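Local atomic coordinates of pyridine nucleotide-disulfide oxidoreductase-like protein (Myceliophthora thermophila, PDB entry 5MQ6), a protein that catalyses Baeyer-Villiger oxidation of ketones, particularly bulky polycyclic ones, to esters or lactones, using FAD and NADPH. Residues Ala418-Thr422 / Trp423-Pro427; Lys390-Leu393 / Pro394-Gln398. All blocks are in the same frame, centred on the assembly; numbering follows the deposited sequence.

Contact 1 (Ala418-Thr422 / Trp423-Pro427); sequences AWYPT and WCKRP. With NDP (NADPH dihydro-nicotinamide-adenine-dinucleotide phosphate), chain C.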
loop_
_atom_site.group_PDB
_atom_site.type_symbol
_atom_site.label_atom_id
_atom_site.label_comp_id
_atom_site.label_asym_id
_atom_site.label_seq_id
_atom_site.Cartn_x
_atom_site.Cartn_y
_atom_site.Cartn_z
ATOM N N ALA A 418 5.466 -14.547 -16.781
ATOM C CA ALA A 418 6.428 -13.760 -16.028
ATOM C C ALA A 418 7.578 -14.633 -15.589
ATOM O O ALA A 418 7.354 -15.771 -15.145
ATOM C CB ALA A 418 5.750 -13.129 -14.836
ATOM N N TRP A 419 8.790 -14.063 -15.702
ATOM C CA TRP A 419 10.041 -14.725 -15.438
ATOM C C TRP A 419 10.838 -13.996 -14.366
ATOM O O TRP A 419 11.890 -13.432 -14.615
ATOM C CB TRP A 419 10.879 -14.759 -16.705
ATOM C CG TRP A 419 10.251 -15.544 -17.749
ATOM C CD1 TRP A 419 9.491 -15.052 -18.758
ATOM C CD2 TRP A 419 10.258 -16.969 -17.900
ATOM N NE1 TRP A 419 9.024 -16.067 -19.550
ATOM C CE2 TRP A 419 9.455 -17.269 -19.039
ATOM C CE3 TRP A 419 10.871 -18.010 -17.214
ATOM C CZ2 TRP A 419 9.298 -18.580 -19.553
ATOM C CZ3 TRP A 419 10.685 -19.340 -17.708
ATOM C CH2 TRP A 419 9.904 -19.606 -18.858
ATOM N N TYR A 420 10.329 -14.046 -13.175
ATOM C CA TYR A 420 11.010 -13.507 -12.020
ATOM C C TYR A 420 10.502 -14.251 -10.798
ATOM O O TYR A 420 9.393 -14.746 -10.833
ATOM C CB TYR A 420 10.725 -12.008 -11.822
ATOM C CG TYR A 420 9.307 -11.584 -11.975
ATOM C CD1 TYR A 420 8.356 -11.769 -10.956
ATOM C CD2 TYR A 420 8.883 -10.979 -13.136
ATOM C CE1 TYR A 420 7.031 -11.347 -11.112
ATOM C CE2 TYR A 420 7.590 -10.542 -13.300
ATOM C CZ TYR A 420 6.688 -10.744 -12.296
ATOM O OH TYR A 420 5.447 -10.387 -12.538
ATOM N N PRO A 421 11.275 -14.264 -9.698
ATOM C CA PRO A 421 10.766 -14.883 -8.471
ATOM C C PRO A 421 9.454 -14.237 -7.969
ATOM O O PRO A 421 9.246 -13.042 -8.131
ATOM C CB PRO A 421 11.864 -14.611 -7.471
ATOM C CG PRO A 421 13.082 -14.316 -8.265
ATOM C CD PRO A 421 12.623 -13.720 -9.546
ATOM N N THR A 422 8.589 -15.047 -7.393
ATOM C CA THR A 422 7.302 -14.628 -6.884
ATOM C C THR A 422 7.435 -13.370 -5.984
ATOM O O THR A 422 6.603 -12.485 -6.033
ATOM C CB THR A 422 6.632 -15.759 -6.049
ATOM O OG1 THR A 422 6.584 -17.020 -6.788
ATOM C CG2 THR A 422 5.223 -15.368 -5.677
ATOM N N TRP A 423 8.463 -13.334 -5.140
ATOM C CA TRP A 423 8.650 -12.199 -4.271
ATOM C C TRP A 423 8.981 -10.800 -4.913
ATOM O O TRP A 423 8.956 -9.834 -4.182
ATOM C CB TRP A 423 9.662 -12.556 -3.199
ATOM C CG TRP A 423 11.088 -12.686 -3.676
ATOM C CD1 TRP A 423 11.945 -11.671 -3.969
ATOM C CD2 TRP A 423 11.809 -13.904 -3.921
ATOM N NE1 TRP A 423 13.154 -12.175 -4.327
ATOM C CE2 TRP A 423 13.109 -13.538 -4.309
ATOM C CE3 TRP A 423 11.493 -15.266 -3.786
ATOM C CZ2 TRP A 423 14.103 -14.472 -4.613
ATOM C CZ3 TRP A 423 12.485 -16.224 -4.098
ATOM C CH2 TRP A 423 13.790 -15.810 -4.488
ATOM N N CYS A 424 9.288 -10.692 -6.212
ATOM C CA CYS A 424 9.725 -9.434 -6.818
ATOM C C CYS A 424 8.610 -8.445 -7.174
ATOM O O CYS A 424 8.897 -7.290 -7.438
ATOM C CB CYS A 424 10.521 -9.697 -8.108
ATOM S SG CYS A 424 12.105 -10.503 -7.853
ATOM N N LYS A 425 7.365 -8.907 -7.232
ATOM C CA LYS A 425 6.207 -8.092 -7.487
ATOM C C LYS A 425 5.089 -8.608 -6.659
ATOM O O LYS A 425 5.096 -9.777 -6.226
ATOM C CB LYS A 425 5.699 -8.214 -8.935
ATOM C CG LYS A 425 6.695 -7.936 -10.020
ATOM C CD LYS A 425 7.092 -6.464 -10.146
ATOM C CE LYS A 425 7.484 -6.066 -11.582
ATOM N NZ LYS A 425 7.477 -4.580 -11.739
ATOM N N ARG A 426 4.058 -7.791 -6.534
ATOM C CA ARG A 426 2.868 -8.262 -5.815
ATOM C C ARG A 426 2.190 -9.391 -6.636
ATOM O O ARG A 426 2.026 -9.296 -7.848
ATOM C CB ARG A 426 1.861 -7.180 -5.383
ATOM C CG ARG A 426 1.079 -7.701 -4.149
ATOM C CD ARG A 426 0.197 -6.684 -3.525
ATOM N NE ARG A 426 -0.929 -7.171 -2.732
ATOM C CZ ARG A 426 -0.948 -7.229 -1.382
ATOM N NH1 ARG A 426 0.128 -6.969 -0.631
ATOM N NH2 ARG A 426 -2.038 -7.589 -0.738
ATOM N N PRO A 427 1.912 -10.516 -6.001
ATOM C CA PRO A 427 1.179 -11.523 -6.785
ATOM C C PRO A 427 -0.261 -11.029 -7.037
ATOM O O PRO A 427 -0.778 -10.215 -6.247
ATOM C CB PRO A 427 1.178 -12.761 -5.867
ATOM C CG PRO A 427 1.684 -12.304 -4.539
ATOM C CD PRO A 427 2.478 -11.067 -4.764
HETATM P PA NDP C . 1.506 -1.128 -10.425
HETATM O O1A NDP C . 2.601 -0.058 -10.088
HETATM O O2A NDP C . 1.450 -2.482 -9.763
HETATM O O5B NDP C . 1.480 -1.262 -12.026
HETATM C C5B NDP C . 1.774 -0.191 -12.899
HETATM C C4B NDP C . 1.907 -0.862 -14.251
HETATM O O4B NDP C . 2.243 0.127 -15.261
HETATM C C3B NDP C . 3.004 -1.931 -14.241
HETATM O O3B NDP C . 2.490 -3.137 -14.836
HETATM C C2B NDP C . 4.089 -1.228 -15.027
HETATM O O2B NDP C . 5.047 -2.124 -15.662
HETATM C C1B NDP C . 3.295 -0.399 -16.012
HETATM N N9A NDP C . 4.127 0.656 -16.594
HETATM C C8A NDP C . 4.884 1.600 -15.946
HETATM N N7A NDP C . 5.542 2.379 -16.827
HETATM C C5A NDP C . 5.179 1.888 -18.040
HETATM C C6A NDP C . 5.534 2.222 -19.413
HETATM N N6A NDP C . 6.382 3.225 -19.607
HETATM N N1A NDP C . 4.971 1.498 -20.403
HETATM C C2A NDP C . 4.103 0.457 -20.192
HETATM N N3A NDP C . 3.731 0.060 -18.963
HETATM C C4A NDP C . 4.255 0.754 -17.893
HETATM O O3 NDP C . 0.057 -0.517 -10.162
HETATM P PN NDP C . -1.398 -1.233 -9.893
HETATM O O1N NDP C . -2.401 -0.042 -9.771
HETATM O O2N NDP C . -1.710 -2.277 -10.943
HETATM O O5D NDP C . -1.242 -1.983 -8.467
HETATM C C5D NDP C . -0.731 -1.203 -7.333
HETATM C C4D NDP C . -0.968 -1.920 -6.017
HETATM O O4D NDP C . -2.376 -1.934 -5.688
HETATM C C3D NDP C . -0.681 -3.415 -6.177
HETATM O O3D NDP C . 0.729 -3.801 -6.395
HETATM C C2D NDP C . -1.488 -4.019 -5.008
HETATM O O2D NDP C . -0.798 -3.824 -3.730
HETATM C C1D NDP C . -2.800 -3.251 -5.159
HETATM P P2B NDP C . 6.388 -2.545 -14.852
HETATM O O1X NDP C . 6.917 -1.227 -14.268
HETATM O O2X NDP C . 7.400 -3.062 -15.853
HETATM O O3X NDP C . 5.991 -3.671 -13.888
#
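Lys-425, which lays its CG against the ring of Tyr-420, ends in an ammonium group gripped by two acceptors: NZ gives a hydrogen bond of 2.8 Å to O3X of the 2'-phosphate of NADPH and another to the backbone O of Pro-598. The chain leads into this site through a type I beta-turn over Pro-421 to Cys-424, in the loop between helix 410-416 and strand 428-429. Cys-424 N donates to Pro-421 O at 3.0 Å with an N-H...O angle of 173°, and both central residues have right-handed helical backbone angles. Lys-425 bends at its second torsion (chi2 -71°), which carries its far end from the turn to the phosphate. Its chain crosses the Tyr-420 side chain at about a right angle, with CG 3.6 Å from CE1 of that ring, and Tyr-420 OH is held by Pro-302 O. Because the phosphate distinguishes NADPH from NADH, this lysine probably helps select the coenzyme.

On the turn itself, CB of Pro-421 sits 3.4 Å from the centroid of the Trp-423 six-membered ring, only 5° off its normal: a well-centred CH-pi contact. A hydrogen bond from Trp-423 NE1 to Ser-592 O helps to set the rotation of that indole. Cys-424 ties the turn covalently to Cys-596, and Arg-426, salt-bridged to Asp-133, touches FAD while its CD lies 3.0 Å from O2D of NADPH. The disulfide sulfur SG of Cys-424 packs 3.7 Å from CD of Pro-421, at another edge of the same proline.

Contact 2 (Lys390-Leu393 / Pro394-Gln398); sequences KLDL and PHAEQ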
loop_
_atom_site.group_PDB
_atom_site.type_symbol
_atom_site.label_atom_id
_atom_site.label_comp_id
_atom_site.label_asym_id
_atom_site.label_seq_id
_atom_site.Cartn_x
_atom_site.Cartn_y
_atom_site.Cartn_z
ATOM N N LYS A 390 15.119 -22.143 -4.737
ATOM C CA LYS A 390 14.615 -23.518 -4.739
ATOM C C LYS A 390 13.253 -23.585 -4.136
ATOM O O LYS A 390 12.422 -24.282 -4.654
ATOM C CB LYS A 390 15.499 -24.494 -3.966
ATOM C CG LYS A 390 16.855 -24.832 -4.591
ATOM C CD LYS A 390 17.384 -26.195 -4.059
ATOM C CE LYS A 390 18.712 -26.139 -3.287
ATOM N NZ LYS A 390 19.878 -26.564 -4.116
ATOM N N LEU A 391 13.005 -22.873 -3.042
ATOM C CA LEU A 391 11.663 -22.825 -2.505
ATOM C C LEU A 391 10.580 -22.309 -3.475
ATOM O O LEU A 391 9.448 -22.835 -3.552
ATOM C CB LEU A 391 11.678 -21.966 -1.244
ATOM C CG LEU A 391 10.425 -21.931 -0.392
ATOM C CD1 LEU A 391 10.032 -23.345 0.085
ATOM C CD2 LEU A 391 10.704 -20.926 0.760
ATOM N N ASP A 392 10.927 -21.292 -4.241
ATOM C CA ASP A 392 9.987 -20.687 -5.168
ATOM C C ASP A 392 9.700 -21.458 -6.451
ATOM O O ASP A 392 8.644 -21.240 -7.124
ATOM C CB ASP A 392 10.480 -19.323 -5.566
ATOM C CG ASP A 392 9.382 -18.484 -6.130
ATOM O OD1 ASP A 392 8.279 -18.484 -5.564
ATOM O OD2 ASP A 392 9.618 -17.839 -7.178
ATOM N N LEU A 393 10.646 -22.297 -6.845
ATOM C CA LEU A 393 10.606 -22.933 -8.130
ATOM C C LEU A 393 9.260 -23.634 -8.432
ATOM O O LEU A 393 8.685 -23.408 -9.499
ATOM C CB LEU A 393 11.785 -23.895 -8.262
ATOM C CG LEU A 393 11.697 -24.852 -9.437
ATOM C CD1 LEU A 393 11.815 -24.073 -10.690
ATOM C CD2 LEU A 393 12.846 -25.818 -9.318
ATOM N N PRO A 394 8.746 -24.432 -7.500
ATOM C CA PRO A 394 7.527 -25.129 -7.858
ATOM C C PRO A 394 6.327 -24.178 -8.094
ATOM O O PRO A 394 5.580 -24.349 -9.092
ATOM C CB PRO A 394 7.263 -26.021 -6.657
ATOM C CG PRO A 394 8.601 -26.220 -6.029
ATOM C CD PRO A 394 9.348 -24.973 -6.255
ATOM N N HIS A 395 6.106 -23.202 -7.220
ATOM C CA HIS A 395 4.974 -22.340 -7.478
ATOM C C HIS A 395 5.178 -21.537 -8.769
ATOM O O HIS A 395 4.261 -21.380 -9.600
ATOM C CB HIS A 395 4.740 -21.362 -6.352
ATOM C CG HIS A 395 3.665 -20.353 -6.653
ATOM N ND1 HIS A 395 2.338 -20.680 -6.777
ATOM C CD2 HIS A 395 3.730 -19.022 -6.871
ATOM C CE1 HIS A 395 1.628 -19.598 -7.022
ATOM N NE2 HIS A 395 2.445 -18.580 -7.076
ATOM N N ALA A 396 6.381 -21.017 -8.959
ATOM C CA ALA A 396 6.661 -20.194 -10.114
ATOM C C ALA A 396 6.422 -20.949 -11.428
ATOM O O ALA A 396 5.880 -20.387 -12.359
ATOM C CB ALA A 396 8.086 -19.723 -10.041
ATOM N N GLU A 397 6.839 -22.217 -11.482
ATOM C CA GLU A 397 6.616 -23.026 -12.681
ATOM C C GLU A 397 5.115 -23.279 -12.856
ATOM O O GLU A 397 4.658 -23.266 -13.976
ATOM C CB GLU A 397 7.352 -24.338 -12.626
ATOM C CG GLU A 397 8.846 -24.186 -12.626
ATOM C CD GLU A 397 9.509 -24.198 -14.027
ATOM O OE1 GLU A 397 9.724 -23.043 -14.562
ATOM O OE2 GLU A 397 9.840 -25.352 -14.552
ATOM N N GLN A 398 4.364 -23.510 -11.776
ATOM C CA GLN A 398 2.900 -23.619 -11.918
ATOM C C GLN A 398 2.241 -22.377 -12.453
ATOM O O GLN A 398 1.301 -22.474 -13.191
ATOM C CB GLN A 398 2.208 -24.025 -10.644
ATOM C CG GLN A 398 2.694 -25.457 -10.271
ATOM C CD GLN A 398 1.775 -26.141 -9.314
ATOM O OE1 GLN A 398 1.063 -25.492 -8.552
ATOM N NE2 GLN A 398 1.726 -27.468 -9.392
HETATM O O HOH W 1 6.885 -22.448 -4.211
#
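Leu-393 and Glu-397, one helical turn apart, run side by side and point the same way. With CG anti to the amide nitrogen (chi1 167°), the leucine carries CD1 to within 3.5 Å of CG of the glutamate. The glutamate chain is bent at its second torsion (chi2 -91°), and its OE1 forms a salt bridge with Arg-400. Both side chains also touch Leu-22 of helix 22-31.

Pro-394 is turned quite differently: its ring crosses the Leu-393 side chain at about a right angle. Across the peptide bond that joins them, Leu-393 CB lies 3.3 Å from Pro-394 CD, closer than usual for two carbons. On another flank, Ala-396 CB rests 3.8 Å from Asp-392 OD2; the other oxygen of that carboxylate, OD1, pairs with Thr-422 OG1. His-395 meets Trp-306 edge-to-face.

The backbone shows what the proline costs. Pro-394 has no N-H to offer, and its CD stands 3.5 Å from Lys-390 O, where an amide donor would otherwise approach; that carbonyl accepts a weak bond from Leu-393 N instead. The following amide is also detached from its usual acceptor: a water donates to Leu-391 O at 2.7 Å and accepts from His-395 N at 3.2 Å, bridging the interrupted pair. Regular bonding resumes at once, Ala-396 N donating to Asp-392 O over 2.9 Å at 169°, and Glu-397 N to Leu-393 O over 3.0 Å. Two missing direct bonds with regular bonding after them are typical of a proline kink inside a continuous alpha-helix, here helix 378-406, and in this one a water bridges the second gap.

The two contacts follow in series along the chain: contact 2 lies within helix 378-406, helix 410-416 comes next, and contact 1 occupies the loop leading to strand 428-429. Their centres are 11 Å apart, and they touch directly. Thr-422 OG1 lies 2.6 Å from Asp-392 OD1, in a probable hydrogen bond that joins the turn to the kinked helix; OG1 also packs 3.5 Å from His-395 CD2, and Trp-423 CZ3 lies 4.0 Å from Asp-392 CB. Helix 22-31 touches both contacts, through Tyr-26. Contact 1 lies between helix 378-406 and NADPH, which Lys-425 and Arg-426 meet, so the helix probably supports the coenzyme site only indirectly.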